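Local coordinates for DNA repair protein RAD14 (Saccharomyces cerevisiae, PDB 5A3D) that binds damaged, kinked DNA through the zinc-containing DNA-binding domain described here and is required for the incision step of nucleotide excision repair, at residues K3-C7 / H33-Y37; D19-L23 / F62-E66; C45-L51 / F81-E87. All blocks are in the same frame, centred on the assembly; numbering follows the deposited sequence.

In the fold
Interaction 3 lies in the buried heart of the domain, its centre about 4 Å from the centre of the chain, whereas interactions 1 and 2 are surface contacts tying the zinc-finger region to the rest of the fold. The chemistry follows: a salt bridge and a hydrogen bond to one carboxylate oxygen in 3-7 / 33-37, van der Waals packing in 19-23 / 62-66, and a small apolar core with a polar edge in 45-51 / 81-87. Interactions 2 and 3 share the antiparallel sheet through neighbouring strands 65-67 and 78-82, and H63 ND1 lies 2.8 Å from E85 OE2. Y37 of interaction 1 packs on L23 of interaction 2, and helix 34-37 touches R83 and C84.

Interaction 1: K3-C7 / H33-Y37; sequences KCIEC and HPEKY. With ZN (zinc ion), chain F.
Metal binding shapes 3-7: C4 SG and C7 SG each lie 2.4 Å from the zinc ion, and C26 and C29 complete the four-cysteine site. Residues 5-7 have helix-like backbone angles but form no regular helix, and the turn points E6 N at C4 SG (3.4 Å), as is common in CxxC zinc-binding turns. H33 is the N-cap residue of helix 34-37; its O accepts K36 N and Y37 N (both 2.9 Å). The closest CA atoms across the segments are those of E6 and H33, 8.9 Å apart. Polar contacts centre on E6 (chi1 m, chi2 m): E6 OE2 forms a salt bridge with K36 NZ at 2.8 Å, K36 being extended beyond chi1, and accepts a hydrogen bond from Y37 OH at 2.6 Å. H33 ND1 hydrogen-bonds E35 OE2 (3.1 Å). Packing is slight: E6 OE1 sits over one H33 face, 4.2 Å from its CD2. The contact thus clips the CxxC turn to helix 34-37, while E6 also touches C29 and Y37 touches S30 on helix 27-32.

Interaction 2: D19-L23 / F62-E66; sequences DVFKL and FHRLE
This is a van der Waals contact at the surface, where the turn after helix 15-19, in the zinc-finger region, lies against the chain entering strand 65-67. Together the segments bury 299 Å². The CA atoms of F21 and H63 are 5.6 Å apart and those of V20 and L65 6.6 Å. V20 and F21 have phi/psi of -93/-45 and -102/-5; K22 then turns to positive phi (65/41), and L23 is extended (-119/122). Opposite them, 62-66 is extended throughout. F21 (chi1 m, chi2 -76°) slides its ring along this backbone: the ring edge meets H63 O, with CE1 3.6 Å from it, while F21 CZ reaches L65 N at 3.9 Å and L65 CB at 4.2 Å, and F21 CD1 lies 3.7 Å from H63 CB. V20 (chi1 t) points toward 62-66, its CG1 3.5 Å from R64 O and 4.2 Å from L65 CB. H63 (chi1 m, chi2 91°) reaches back across the turn: F21 O lies over one ring face, V20 O is 3.3 Å from H63 CD2, and K22 CG is 3.6 Å from H63 NE2. K22 curls round so that its NZ hydrogen-bonds D19 O at 2.9 Å, closing the turn. H63 ND1 hydrogen-bonds E85 of helix 83-94, and R64, whose CB points away, hydrogen-bonds L56 O through NH2. F21 also packs on V16 and V82. The arrangement is an interface between two parts of the XPA-family DNA-binding domain, joining its zinc-finger region to the edge strand 65-67 of the three-stranded antiparallel sheet.

Interaction 3: C45-L51 / F81-E87; sequences CKEDYFL and FVRCEVE
V86 (chi1 t) is the apolar centre, pointing from helix 83-87 toward helix 45-49. Its CG1 meets Y49 CD2 at 3.2 Å, a tight approach, and L51 CD1 at 3.9 Å, while its CG2 lies 3.6 Å from C45 SG. The same sulfur (C45 chi1 m) is 3.8 Å from F81 CB and 4.6 Å from the F81 ring centroid, an oblique sulfur-aromatic contact. L56 of helix 53-56 packs on C45, L51 and F81. The short helical axes approach to 11.4 Å and cross at -59°; C45 CA and V86 CA are 7.1 Å apart, as are those of Y49 and E87. F50, at positive phi (56/40), leaves helix 45-49 and returns L51 to the core. V82 ends the strand and stands at the N-cap position, leading straight into the helix. At the polar edge, Y49 (chi1 m, chi2 -76°) carries its hydroxyl past V86. R83 NH1 donates to Y49 OH at 2.5 Å, at the ring edge, and Y49 OH makes a weak, long bond of 3.5 Å to E87 OE1. The buried contact is thus apolar inside with a polar edge: Y49 packs its ring on V86 while its hydroxyl faces R83 and, weakly, E87.

Interaction 1: K3-C7 / H33-Y37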
ATOM      1  N   LYS B   3      42.155  -5.443  -8.918  1.00 47.77           N
ATOM      2  CA  LYS B   3      42.064  -4.336  -9.886  1.00 43.81           C
ATOM      3  C   LYS B   3      40.648  -4.119 -10.371  1.00 39.62           C
ATOM      4  O   LYS B   3      39.829  -5.026 -10.463  1.00 39.71           O
ATOM      5  CB  LYS B   3      43.011  -4.501 -11.067  1.00 45.96           C
ATOM      6  CG  LYS B   3      44.496  -4.573 -10.634  1.00 50.22           C
ATOM      7  CD  LYS B   3      45.445  -4.492 -11.817  1.00 52.90           C
ATOM      8  CE  LYS B   3      46.875  -4.945 -11.474  1.00 59.05           C
ATOM      9  NZ  LYS B   3      47.567  -4.261 -10.328  1.00 60.02           N
ATOM     10  N   CYS B   4      40.328  -2.878 -10.595  1.00 35.04           N
ATOM     11  CA  CYS B   4      39.047  -2.499 -11.235  1.00 32.41           C
ATOM     12  C   CYS B   4      38.691  -3.321 -12.464  1.00 33.88           C
ATOM     13  O   CYS B   4      39.504  -3.532 -13.362  1.00 33.80           O
ATOM     14  CB  CYS B   4      39.173  -1.042 -11.644  1.00 30.19           C
ATOM     15  SG  CYS B   4      37.760  -0.416 -12.557  1.00 30.69           S
ATOM     16  N   ILE B   5      37.457  -3.808 -12.504  1.00 33.70           N
ATOM     17  CA  ILE B   5      37.029  -4.707 -13.581  1.00 38.89           C
ATOM     18  C   ILE B   5      36.836  -3.973 -14.916  1.00 39.27           C
ATOM     19  O   ILE B   5      36.686  -4.585 -15.933  1.00 42.03           O
ATOM     20  CB  ILE B   5      35.744  -5.479 -13.171  1.00 41.63           C
ATOM     21  CG1 ILE B   5      34.572  -4.525 -13.025  1.00 40.93           C
ATOM     22  CG2 ILE B   5      36.020  -6.198 -11.871  1.00 43.37           C
ATOM     23  CD1 ILE B   5      33.356  -5.013 -12.230  1.00 44.46           C
ATOM     24  N   GLU B   6      36.835  -2.641 -14.929  1.00 37.61           N
ATOM     25  CA  GLU B   6      36.737  -1.958 -16.206  1.00 39.32           C
ATOM     26  C   GLU B   6      38.127  -1.672 -16.760  1.00 40.13           C
ATOM     27  O   GLU B   6      38.495  -2.096 -17.902  1.00 42.35           O
ATOM     28  CB  GLU B   6      35.921  -0.691 -16.040  1.00 38.85           C
ATOM     29  CG  GLU B   6      34.500  -1.065 -15.750  1.00 39.95           C
ATOM     30  CD  GLU B   6      33.749  -1.566 -17.002  1.00 42.62           C
ATOM     31  OE1 GLU B   6      34.320  -1.545 -18.139  1.00 45.38           O
ATOM     32  OE2 GLU B   6      32.612  -1.970 -16.840  1.00 42.60           O
ATOM     33  N   CYS B   7      38.924  -0.956 -15.980  1.00 35.53           N
ATOM     34  CA  CYS B   7      40.179  -0.499 -16.512  1.00 36.33           C
ATOM     35  C   CYS B   7      41.319  -1.506 -16.316  1.00 35.93           C
ATOM     36  O   CYS B   7      42.296  -1.489 -17.054  1.00 38.51           O
ATOM     37  CB  CYS B   7      40.529   0.885 -15.912  1.00 33.81           C
ATOM     38  SG  CYS B   7      40.932   1.026 -14.166  0.98 32.33           S
ATOM     39  N   HIS B  33      31.475   5.182 -17.779  1.00 34.56           N
ATOM     40  CA  HIS B  33      30.564   4.128 -18.146  1.00 36.40           C
ATOM     41  C   HIS B  33      29.205   4.240 -17.413  1.00 35.55           C
ATOM     42  O   HIS B  33      28.779   3.332 -16.674  1.00 33.30           O
ATOM     43  CB  HIS B  33      31.231   2.803 -17.902  1.00 36.74           C
ATOM     44  CG  HIS B  33      32.390   2.600 -18.786  1.00 39.90           C
ATOM     45  ND1 HIS B  33      32.249   2.443 -20.159  1.00 44.46           N
ATOM     46  CD2 HIS B  33      33.716   2.581 -18.530  1.00 40.22           C
ATOM     47  CE1 HIS B  33      33.446   2.324 -20.702  1.00 45.16           C
ATOM     48  NE2 HIS B  33      34.350   2.419 -19.735  1.00 44.61           N
ATOM     49  N   PRO B  34      28.558   5.407 -17.558  1.00 36.84           N
ATOM     50  CA  PRO B  34      27.256   5.671 -16.941  1.00 36.67           C
ATOM     51  C   PRO B  34      26.155   4.741 -17.390  1.00 37.15           C
ATOM     52  O   PRO B  34      25.239   4.449 -16.607  1.00 36.10           O
ATOM     53  CB  PRO B  34      26.956   7.121 -17.380  1.00 38.63           C
ATOM     54  CG  PRO B  34      27.616   7.259 -18.686  1.00 41.11           C
ATOM     55  CD  PRO B  34      28.973   6.551 -18.378  1.00 39.63           C
ATOM     56  N   GLU B  35      26.283   4.196 -18.604  1.00 38.31           N
ATOM     57  CA  GLU B  35      25.382   3.106 -19.043  1.00 40.01           C
ATOM     58  C   GLU B  35      25.396   1.872 -18.159  1.00 37.36           C
ATOM     59  O   GLU B  35      24.439   1.102 -18.162  1.00 38.69           O
ATOM     60  CB  GLU B  35      25.681   2.679 -20.500  1.00 44.39           C
ATOM     61  CG  GLU B  35      26.954   1.848 -20.697  1.00 45.94           C
ATOM     62  CD  GLU B  35      28.293   2.596 -20.739  1.00 46.84           C
ATOM     63  OE1 GLU B  35      28.387   3.832 -20.481  1.00 45.13           O
ATOM     64  OE2 GLU B  35      29.307   1.904 -21.012  1.00 52.30           O
ATOM     65  N   LYS B  36      26.457   1.701 -17.380  1.00 34.71           N
ATOM     66  CA  LYS B  36      26.523   0.689 -16.348  1.00 34.02           C
ATOM     67  C   LYS B  36      26.377   1.243 -14.908  1.00 31.50           C
ATOM     68  O   LYS B  36      25.692   0.606 -14.078  1.00 30.43           O
ATOM     69  CB  LYS B  36      27.851  -0.080 -16.384  1.00 35.23           C
ATOM     70  CG  LYS B  36      27.985  -1.107 -17.518  1.00 39.19           C
ATOM     71  CD  LYS B  36      29.347  -1.711 -17.546  1.00 41.03           C
ATOM     72  CE  LYS B  36      29.494  -2.814 -18.596  1.00 46.29           C
ATOM     73  NZ  LYS B  36      30.967  -3.043 -18.807  1.00 47.81           N
ATOM     74  N   TYR B  37      27.018   2.373 -14.601  1.00 30.26           N
ATOM     75  CA  TYR B  37      27.258   2.680 -13.243  1.00 30.19           C
ATOM     76  C   TYR B  37      26.524   3.870 -12.664  1.00 28.89           C
ATOM     77  O   TYR B  37      26.696   4.216 -11.526  1.00 28.79           O
ATOM     78  CB  TYR B  37      28.763   2.765 -12.996  1.00 30.01           C
ATOM     79  CG  TYR B  37      29.508   1.513 -13.384  1.00 30.94           C
ATOM     80  CD1 TYR B  37      29.212   0.302 -12.804  1.00 32.05           C
ATOM     81  CD2 TYR B  37      30.432   1.521 -14.406  1.00 31.63           C
ATOM     82  CE1 TYR B  37      29.875  -0.877 -13.145  1.00 34.13           C
ATOM     83  CE2 TYR B  37      31.114   0.344 -14.734  1.00 33.19           C
ATOM     84  CZ  TYR B  37      30.802  -0.864 -14.148  1.00 34.19           C
ATOM     85  OH  TYR B  37      31.503  -2.015 -14.475  1.00 35.84           O
TER
HETATM   86 ZN    ZN F 500      38.742   1.583 -13.443  1.00 32.13          ZN

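Interaction 2: D19-L23 / F62-E66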
ATOM      1  N   ASP B  19      31.165  -0.468  -1.755  1.00 34.09           N
ATOM      2  CA  ASP B  19      30.646  -0.817  -0.430  1.00 37.05           C
ATOM      3  C   ASP B  19      29.154  -1.110  -0.530  1.00 35.43           C
ATOM      4  O   ASP B  19      28.642  -2.034   0.182  1.00 37.63           O
ATOM      5  CB  ASP B  19      30.850   0.291   0.615  1.00 41.07           C
ATOM      6  CG  ASP B  19      32.296   0.535   1.008  1.00 44.94           C
ATOM      7  OD1 ASP B  19      33.247  -0.216   0.602  1.00 47.49           O
ATOM      8  OD2 ASP B  19      32.449   1.506   1.824  1.00 49.65           O
ATOM      9  N   VAL B  20      28.422  -0.328  -1.344  1.00 32.91           N
ATOM     10  CA  VAL B  20      26.930  -0.439  -1.382  1.00 32.97           C
ATOM     11  C   VAL B  20      26.497  -1.385  -2.463  1.00 32.48           C
ATOM     12  O   VAL B  20      25.677  -2.223  -2.228  1.00 32.76           O
ATOM     13  CB  VAL B  20      26.234   0.908  -1.660  1.00 32.99           C
ATOM     14  CG1 VAL B  20      24.705   0.745  -1.844  1.00 34.36           C
ATOM     15  CG2 VAL B  20      26.557   1.871  -0.487  1.00 35.05           C
ATOM     16  N   PHE B  21      27.069  -1.276  -3.643  1.00 29.75           N
ATOM     17  CA  PHE B  21      26.589  -1.994  -4.774  1.00 30.61           C
ATOM     18  C   PHE B  21      27.466  -3.233  -5.089  1.00 32.20           C
ATOM     19  O   PHE B  21      27.124  -3.979  -6.016  1.00 33.97           O
ATOM     20  CB  PHE B  21      26.479  -1.086  -5.959  1.00 29.61           C
ATOM     21  CG  PHE B  21      25.456  -0.004  -5.793  1.00 28.86           C
ATOM     22  CD1 PHE B  21      24.127  -0.300  -5.913  1.00 31.33           C
ATOM     23  CD2 PHE B  21      25.832   1.268  -5.401  1.00 28.80           C
ATOM     24  CE1 PHE B  21      23.130   0.666  -5.665  1.00 32.00           C
ATOM     25  CE2 PHE B  21      24.887   2.290  -5.289  1.00 30.74           C
ATOM     26  CZ  PHE B  21      23.505   1.958  -5.327  1.00 31.93           C
ATOM     27  N   LYS B  22      28.576  -3.418  -4.355  1.00 33.02           N
ATOM     28  CA  LYS B  22      29.424  -4.602  -4.460  1.00 37.16           C
ATOM     29  C   LYS B  22      30.101  -4.740  -5.808  1.00 37.56           C
ATOM     30  O   LYS B  22      30.222  -5.830  -6.346  1.00 39.80           O
ATOM     31  CB  LYS B  22      28.621  -5.885  -4.113  1.00 42.03           C
ATOM     32  CG  LYS B  22      27.679  -5.687  -2.988  1.00 43.48           C
ATOM     33  CD  LYS B  22      28.447  -5.447  -1.703  1.00 45.96           C
ATOM     34  CE  LYS B  22      27.392  -5.196  -0.634  1.00 49.18           C
ATOM     35  NZ  LYS B  22      27.972  -4.788   0.688  1.00 52.41           N
ATOM     36  N   LEU B  23      30.566  -3.627  -6.316  1.00 33.98           N
ATOM     37  CA  LEU B  23      31.168  -3.586  -7.673  1.00 35.82           C
ATOM     38  C   LEU B  23      32.595  -3.148  -7.500  1.00 34.14           C
ATOM     39  O   LEU B  23      32.845  -2.108  -6.878  1.00 33.20           O
ATOM     40  CB  LEU B  23      30.395  -2.612  -8.542  1.00 36.43           C
ATOM     41  CG  LEU B  23      29.004  -3.088  -8.985  1.00 39.64           C
ATOM     42  CD1 LEU B  23      28.221  -1.964  -9.679  1.00 40.95           C
ATOM     43  CD2 LEU B  23      29.129  -4.256  -9.896  1.00 43.29           C
ATOM     44  N   PHE B  62      17.399  -5.535  -5.093  1.00 37.69           N
ATOM     45  CA  PHE B  62      18.340  -4.428  -5.492  1.00 36.21           C
ATOM     46  C   PHE B  62      19.129  -3.933  -4.324  1.00 35.32           C
ATOM     47  O   PHE B  62      18.580  -3.698  -3.198  1.00 34.81           O
ATOM     48  CB  PHE B  62      17.575  -3.221  -6.023  1.00 33.64           C
ATOM     49  CG  PHE B  62      16.792  -3.493  -7.266  1.00 34.28           C
ATOM     50  CD1 PHE B  62      17.404  -3.803  -8.447  1.00 36.14           C
ATOM     51  CD2 PHE B  62      15.407  -3.554  -7.237  1.00 33.76           C
ATOM     52  CE1 PHE B  62      16.644  -4.068  -9.584  1.00 37.01           C
ATOM     53  CE2 PHE B  62      14.672  -3.740  -8.365  1.00 34.95           C
ATOM     54  CZ  PHE B  62      15.289  -4.069  -9.562  1.00 36.87           C
ATOM     55  N   HIS B  63      20.368  -3.558  -4.594  1.00 33.14           N
ATOM     56  CA  HIS B  63      21.128  -2.812  -3.592  1.00 32.48           C
ATOM     57  C   HIS B  63      20.629  -1.413  -3.712  1.00 30.37           C
ATOM     58  O   HIS B  63      20.052  -1.040  -4.764  1.00 29.90           O
ATOM     59  CB  HIS B  63      22.623  -2.878  -3.795  1.00 32.57           C
ATOM     60  CG  HIS B  63      23.207  -4.244  -3.604  1.00 36.80           C
ATOM     61  ND1 HIS B  63      23.356  -5.144  -4.647  1.00 39.77           N
ATOM     62  CD2 HIS B  63      23.723  -4.850  -2.513  1.00 37.76           C
ATOM     63  CE1 HIS B  63      23.892  -6.268  -4.186  1.00 41.74           C
ATOM     64  NE2 HIS B  63      24.117  -6.111  -2.891  1.00 41.46           N
ATOM     65  N   ARG B  64      20.747  -0.637  -2.652  1.00 31.34           N
ATOM     66  CA  ARG B  64      20.392   0.744  -2.788  1.00 31.53           C
ATOM     67  C   ARG B  64      21.155   1.603  -1.753  1.00 31.27           C
ATOM     68  O   ARG B  64      21.481   1.138  -0.677  1.00 30.40           O
ATOM     69  CB  ARG B  64      18.900   1.013  -2.639  1.00 36.15           C
ATOM     70  CG  ARG B  64      18.279   0.744  -1.296  1.00 40.65           C
ATOM     71  CD  ARG B  64      16.702   0.839  -1.339  1.00 45.79           C
ATOM     72  NE  ARG B  64      15.939  -0.244  -2.070  1.00 48.68           N
ATOM     73  CZ  ARG B  64      16.318  -1.515  -2.256  1.00 47.31           C
ATOM     74  NH1 ARG B  64      17.417  -2.019  -1.665  1.00 53.83           N
ATOM     75  NH2 ARG B  64      15.581  -2.325  -2.989  1.00 45.57           N
ATOM     76  N   LEU B  65      21.439   2.814  -2.155  1.00 30.46           N
ATOM     77  CA  LEU B  65      21.958   3.846  -1.300  1.00 29.73           C
ATOM     78  C   LEU B  65      20.854   4.827  -0.959  1.00 28.35           C
ATOM     79  O   LEU B  65      20.251   5.393  -1.839  1.00 27.53           O
ATOM     80  CB  LEU B  65      22.997   4.592  -2.075  1.00 30.42           C
ATOM     81  CG  LEU B  65      24.055   5.553  -1.397  1.00 34.43           C
ATOM     82  CD1 LEU B  65      24.665   6.707  -2.226  1.00 35.80           C
ATOM     83  CD2 LEU B  65      24.284   5.694   0.068  1.00 35.21           C
ATOM     84  N   GLU B  66      20.716   5.139   0.324  1.00 28.46           N
ATOM     85  CA  GLU B  66      19.776   6.185   0.745  1.00 30.09           C
ATOM     86  C   GLU B  66      20.478   7.434   1.149  1.00 29.89           C
ATOM     87  O   GLU B  66      21.600   7.408   1.771  1.00 29.87           O
ATOM     88  CB  GLU B  66      18.880   5.626   1.841  1.00 32.12           C
ATOM     89  CG  GLU B  66      17.888   4.709   1.206  1.00 32.43           C
ATOM     90  CD  GLU B  66      16.745   4.286   2.087  1.00 36.90           C
ATOM     91  OE1 GLU B  66      16.750   4.700   3.281  1.00 37.89           O
ATOM     92  OE2 GLU B  66      15.866   3.511   1.540  1.00 37.78           O
TER

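Interaction 3: C45-L51 / F81-E87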
ATOM      1  N   CYS B  45      13.900   5.230 -11.803  1.00 30.44           N
ATOM      2  CA  CYS B  45      13.606   3.789 -12.001  1.00 31.23           C
ATOM      3  C   CYS B  45      12.165   3.536 -12.438  1.00 32.24           C
ATOM      4  O   CYS B  45      11.918   2.674 -13.310  1.00 34.08           O
ATOM      5  CB  CYS B  45      13.978   2.937 -10.859  1.00 30.86           C
ATOM      6  SG  CYS B  45      15.763   2.998 -10.496  1.00 33.22           S
ATOM      7  N   LYS B  46      11.205   4.252 -11.868  1.00 32.32           N
ATOM      8  CA  LYS B  46       9.808   4.030 -12.288  1.00 34.46           C
ATOM      9  C   LYS B  46       9.550   4.565 -13.701  1.00 37.08           C
ATOM     10  O   LYS B  46       9.015   3.851 -14.558  1.00 37.55           O
ATOM     11  CB  LYS B  46       8.849   4.646 -11.308  1.00 35.75           C
ATOM     12  CG  LYS B  46       8.928   4.038  -9.908  1.00 35.77           C
ATOM     13  CD  LYS B  46       8.182   4.948  -8.892  1.00 38.83           C
ATOM     14  CE  LYS B  46       7.335   4.077  -7.983  1.00 41.95           C
ATOM     15  NZ  LYS B  46       6.272   4.669  -7.071  1.00 44.47           N
ATOM     16  N   GLU B  47      10.041   5.779 -13.918  1.00 38.05           N
ATOM     17  CA  GLU B  47       9.891   6.496 -15.197  1.00 42.45           C
ATOM     18  C   GLU B  47      10.627   5.844 -16.360  1.00 42.24           C
ATOM     19  O   GLU B  47      10.075   5.756 -17.437  1.00 45.27           O
ATOM     20  CB  GLU B  47      10.388   7.936 -15.037  1.00 44.62           C
ATOM     21  CG  GLU B  47       9.448   8.877 -14.314  1.00 48.03           C
ATOM     22  CD  GLU B  47      10.102  10.258 -14.105  1.00 50.33           C
ATOM     23  OE1 GLU B  47      11.305  10.360 -14.412  1.00 53.68           O
ATOM     24  OE2 GLU B  47       9.460  11.201 -13.575  1.00 51.73           O
ATOM     25  N   ASP B  48      11.866   5.414 -16.143  1.00 41.47           N
ATOM     26  CA  ASP B  48      12.735   4.899 -17.193  1.00 43.84           C
ATOM     27  C   ASP B  48      12.545   3.409 -17.484  1.00 42.76           C
ATOM     28  O   ASP B  48      12.662   2.980 -18.632  1.00 45.32           O
ATOM     29  CB  ASP B  48      14.209   5.115 -16.850  1.00 44.74           C
ATOM     30  CG  ASP B  48      14.596   6.583 -16.805  1.00 46.87           C
ATOM     31  OD1 ASP B  48      13.730   7.451 -17.138  1.00 48.50           O
ATOM     32  OD2 ASP B  48      15.773   6.838 -16.351  1.00 49.57           O
ATOM     33  N   TYR B  49      12.263   2.617 -16.461  1.00 39.20           N
ATOM     34  CA  TYR B  49      12.251   1.174 -16.618  1.00 39.17           C
ATOM     35  C   TYR B  49      10.912   0.497 -16.314  1.00 38.18           C
ATOM     36  O   TYR B  49      10.816  -0.746 -16.301  1.00 37.87           O
ATOM     37  CB  TYR B  49      13.372   0.553 -15.770  1.00 37.79           C
ATOM     38  CG  TYR B  49      14.738   0.918 -16.294  1.00 39.35           C
ATOM     39  CD1 TYR B  49      15.258   0.318 -17.425  1.00 41.14           C
ATOM     40  CD2 TYR B  49      15.509   1.858 -15.650  1.00 38.47           C
ATOM     41  CE1 TYR B  49      16.525   0.647 -17.890  1.00 43.41           C
ATOM     42  CE2 TYR B  49      16.757   2.233 -16.156  1.00 39.71           C
ATOM     43  CZ  TYR B  49      17.278   1.602 -17.231  1.00 42.11           C
ATOM     44  OH  TYR B  49      18.548   1.931 -17.740  1.00 44.46           O
ATOM     45  N   PHE B  50       9.936   1.318 -15.979  1.00 38.19           N
ATOM     46  CA  PHE B  50       8.601   0.888 -15.610  1.00 40.02           C
ATOM     47  C   PHE B  50       8.599  -0.102 -14.463  1.00 38.75           C
ATOM     48  O   PHE B  50       7.830  -1.059 -14.455  1.00 40.86           O
ATOM     49  CB  PHE B  50       7.878   0.408 -16.850  1.00 42.73           C
ATOM     50  CG  PHE B  50       7.954   1.394 -17.987  1.00 45.42           C
ATOM     51  CD1 PHE B  50       7.430   2.667 -17.869  1.00 45.63           C
ATOM     52  CD2 PHE B  50       8.581   1.047 -19.170  1.00 49.02           C
ATOM     53  CE1 PHE B  50       7.511   3.581 -18.904  1.00 48.36           C
ATOM     54  CE2 PHE B  50       8.675   1.950 -20.222  1.00 51.40           C
ATOM     55  CZ  PHE B  50       8.157   3.240 -20.070  1.00 51.03           C
ATOM     56  N   LEU B  51       9.461   0.129 -13.465  1.00 37.14           N
ATOM     57  CA  LEU B  51       9.517  -0.790 -12.317  1.00 36.07           C
ATOM     58  C   LEU B  51       8.542  -0.266 -11.324  1.00 35.49           C
ATOM     59  O   LEU B  51       8.336   0.939 -11.260  1.00 34.17           O
ATOM     60  CB  LEU B  51      10.954  -0.939 -11.696  1.00 35.62           C
ATOM     61  CG  LEU B  51      11.971  -1.444 -12.754  1.00 37.11           C
ATOM     62  CD1 LEU B  51      13.315  -1.708 -12.065  1.00 37.49           C
ATOM     63  CD2 LEU B  51      11.545  -2.654 -13.570  1.00 39.16           C
ATOM     64  N   PHE B  81      19.682   3.755  -6.991  1.00 24.98           N
ATOM     65  CA  PHE B  81      19.827   2.363  -7.549  1.00 25.39           C
ATOM     66  C   PHE B  81      20.909   2.434  -8.672  1.00 25.55           C
ATOM     67  O   PHE B  81      21.000   3.476  -9.344  1.00 26.31           O
ATOM     68  CB  PHE B  81      18.531   1.859  -8.118  1.00 25.64           C
ATOM     69  CG  PHE B  81      17.456   1.745  -7.112  1.00 26.53           C
ATOM     70  CD1 PHE B  81      16.732   2.873  -6.756  1.00 26.06           C
ATOM     71  CD2 PHE B  81      17.158   0.525  -6.498  1.00 27.54           C
ATOM     72  CE1 PHE B  81      15.665   2.770  -5.859  1.00 26.91           C
ATOM     73  CE2 PHE B  81      16.112   0.469  -5.545  1.00 27.81           C
ATOM     74  CZ  PHE B  81      15.374   1.598  -5.235  1.00 27.30           C
ATOM     75  N   VAL B  82      21.654   1.345  -8.836  1.00 26.48           N
ATOM     76  CA  VAL B  82      22.736   1.322  -9.885  1.00 27.48           C
ATOM     77  C   VAL B  82      22.098   0.845 -11.196  1.00 27.22           C
ATOM     78  O   VAL B  82      21.354  -0.178 -11.259  1.00 27.93           O
ATOM     79  CB  VAL B  82      24.070   0.594  -9.494  1.00 28.57           C
ATOM     80  CG1 VAL B  82      23.958  -0.906  -9.364  1.00 29.27           C
ATOM     81  CG2 VAL B  82      25.197   0.985 -10.456  1.00 29.25           C
ATOM     82  N   ARG B  83      22.438   1.579 -12.245  1.00 28.49           N
ATOM     83  CA  ARG B  83      21.828   1.333 -13.519  1.00 30.07           C
ATOM     84  C   ARG B  83      21.946  -0.134 -13.912  1.00 30.63           C
ATOM     85  O   ARG B  83      20.966  -0.685 -14.364  1.00 30.71           O
ATOM     86  CB  ARG B  83      22.300   2.260 -14.626  1.00 31.91           C
ATOM     87  CG  ARG B  83      21.525   1.918 -15.879  1.00 34.95           C
ATOM     88  CD  ARG B  83      21.867   2.752 -17.066  1.00 38.12           C
ATOM     89  NE  ARG B  83      21.804   4.162 -16.947  1.00 40.95           N
ATOM     90  CZ  ARG B  83      20.689   4.853 -17.091  1.00 44.10           C
ATOM     91  NH1 ARG B  83      19.539   4.196 -17.290  1.00 46.02           N
ATOM     92  NH2 ARG B  83      20.721   6.187 -17.032  1.00 45.63           N
ATOM     93  N   CYS B  84      23.119  -0.752 -13.752  1.00 31.11           N
ATOM     94  CA  CYS B  84      23.275  -2.106 -14.301  1.00 32.26           C
ATOM     95  C   CYS B  84      22.266  -3.110 -13.640  1.00 32.35           C
ATOM     96  O   CYS B  84      21.795  -3.987 -14.300  1.00 31.22           O
ATOM     97  CB  CYS B  84      24.725  -2.580 -14.197  1.00 33.91           C
ATOM     98  SG  CYS B  84      25.444  -2.595 -12.546  1.00 34.37           S
ATOM     99  N   GLU B  85      22.008  -2.956 -12.349  1.00 30.82           N
ATOM    100  CA  GLU B  85      20.992  -3.808 -11.632  1.00 33.06           C
ATOM    101  C   GLU B  85      19.567  -3.591 -12.110  1.00 33.36           C
ATOM    102  O   GLU B  85      18.805  -4.520 -12.460  1.00 33.47           O
ATOM    103  CB  GLU B  85      21.064  -3.519 -10.146  1.00 33.30           C
ATOM    104  CG  GLU B  85      22.228  -4.180  -9.501  1.00 35.83           C
ATOM    105  CD  GLU B  85      22.244  -4.049  -7.981  1.00 36.38           C
ATOM    106  OE1 GLU B  85      21.234  -3.640  -7.352  1.00 34.06           O
ATOM    107  OE2 GLU B  85      23.328  -4.443  -7.403  1.00 39.69           O
ATOM    108  N   VAL B  86      19.202  -2.306 -12.124  1.00 34.15           N
ATOM    109  CA  VAL B  86      17.906  -1.816 -12.605  1.00 36.10           C
ATOM    110  C   VAL B  86      17.602  -2.338 -14.036  1.00 35.92           C
ATOM    111  O   VAL B  86      16.519  -2.851 -14.300  1.00 33.86           O
ATOM    112  CB  VAL B  86      17.862  -0.256 -12.551  1.00 37.69           C
ATOM    113  CG1 VAL B  86      16.510   0.221 -13.035  1.00 41.15           C
ATOM    114  CG2 VAL B  86      17.952   0.161 -11.096  1.00 39.66           C
ATOM    115  N   GLU B  87      18.544  -2.148 -14.927  1.00 34.84           N
ATOM    116  CA  GLU B  87      18.364  -2.508 -16.300  1.00 37.39           C
ATOM    117  C   GLU B  87      18.250  -4.023 -16.459  1.00 37.82           C
ATOM    118  O   GLU B  87      17.446  -4.521 -17.224  1.00 39.62           O
ATOM    119  CB  GLU B  87      19.540  -1.951 -17.099  1.00 38.90           C
ATOM    120  CG  GLU B  87      19.441  -2.214 -18.538  1.00 41.81           C
ATOM    121  CD  GLU B  87      20.593  -1.527 -19.260  1.00 44.94           C
ATOM    122  OE1 GLU B  87      20.377  -0.323 -19.614  1.00 46.41           O
ATOM    123  OE2 GLU B  87      21.643  -2.218 -19.423  1.00 46.67           O
TER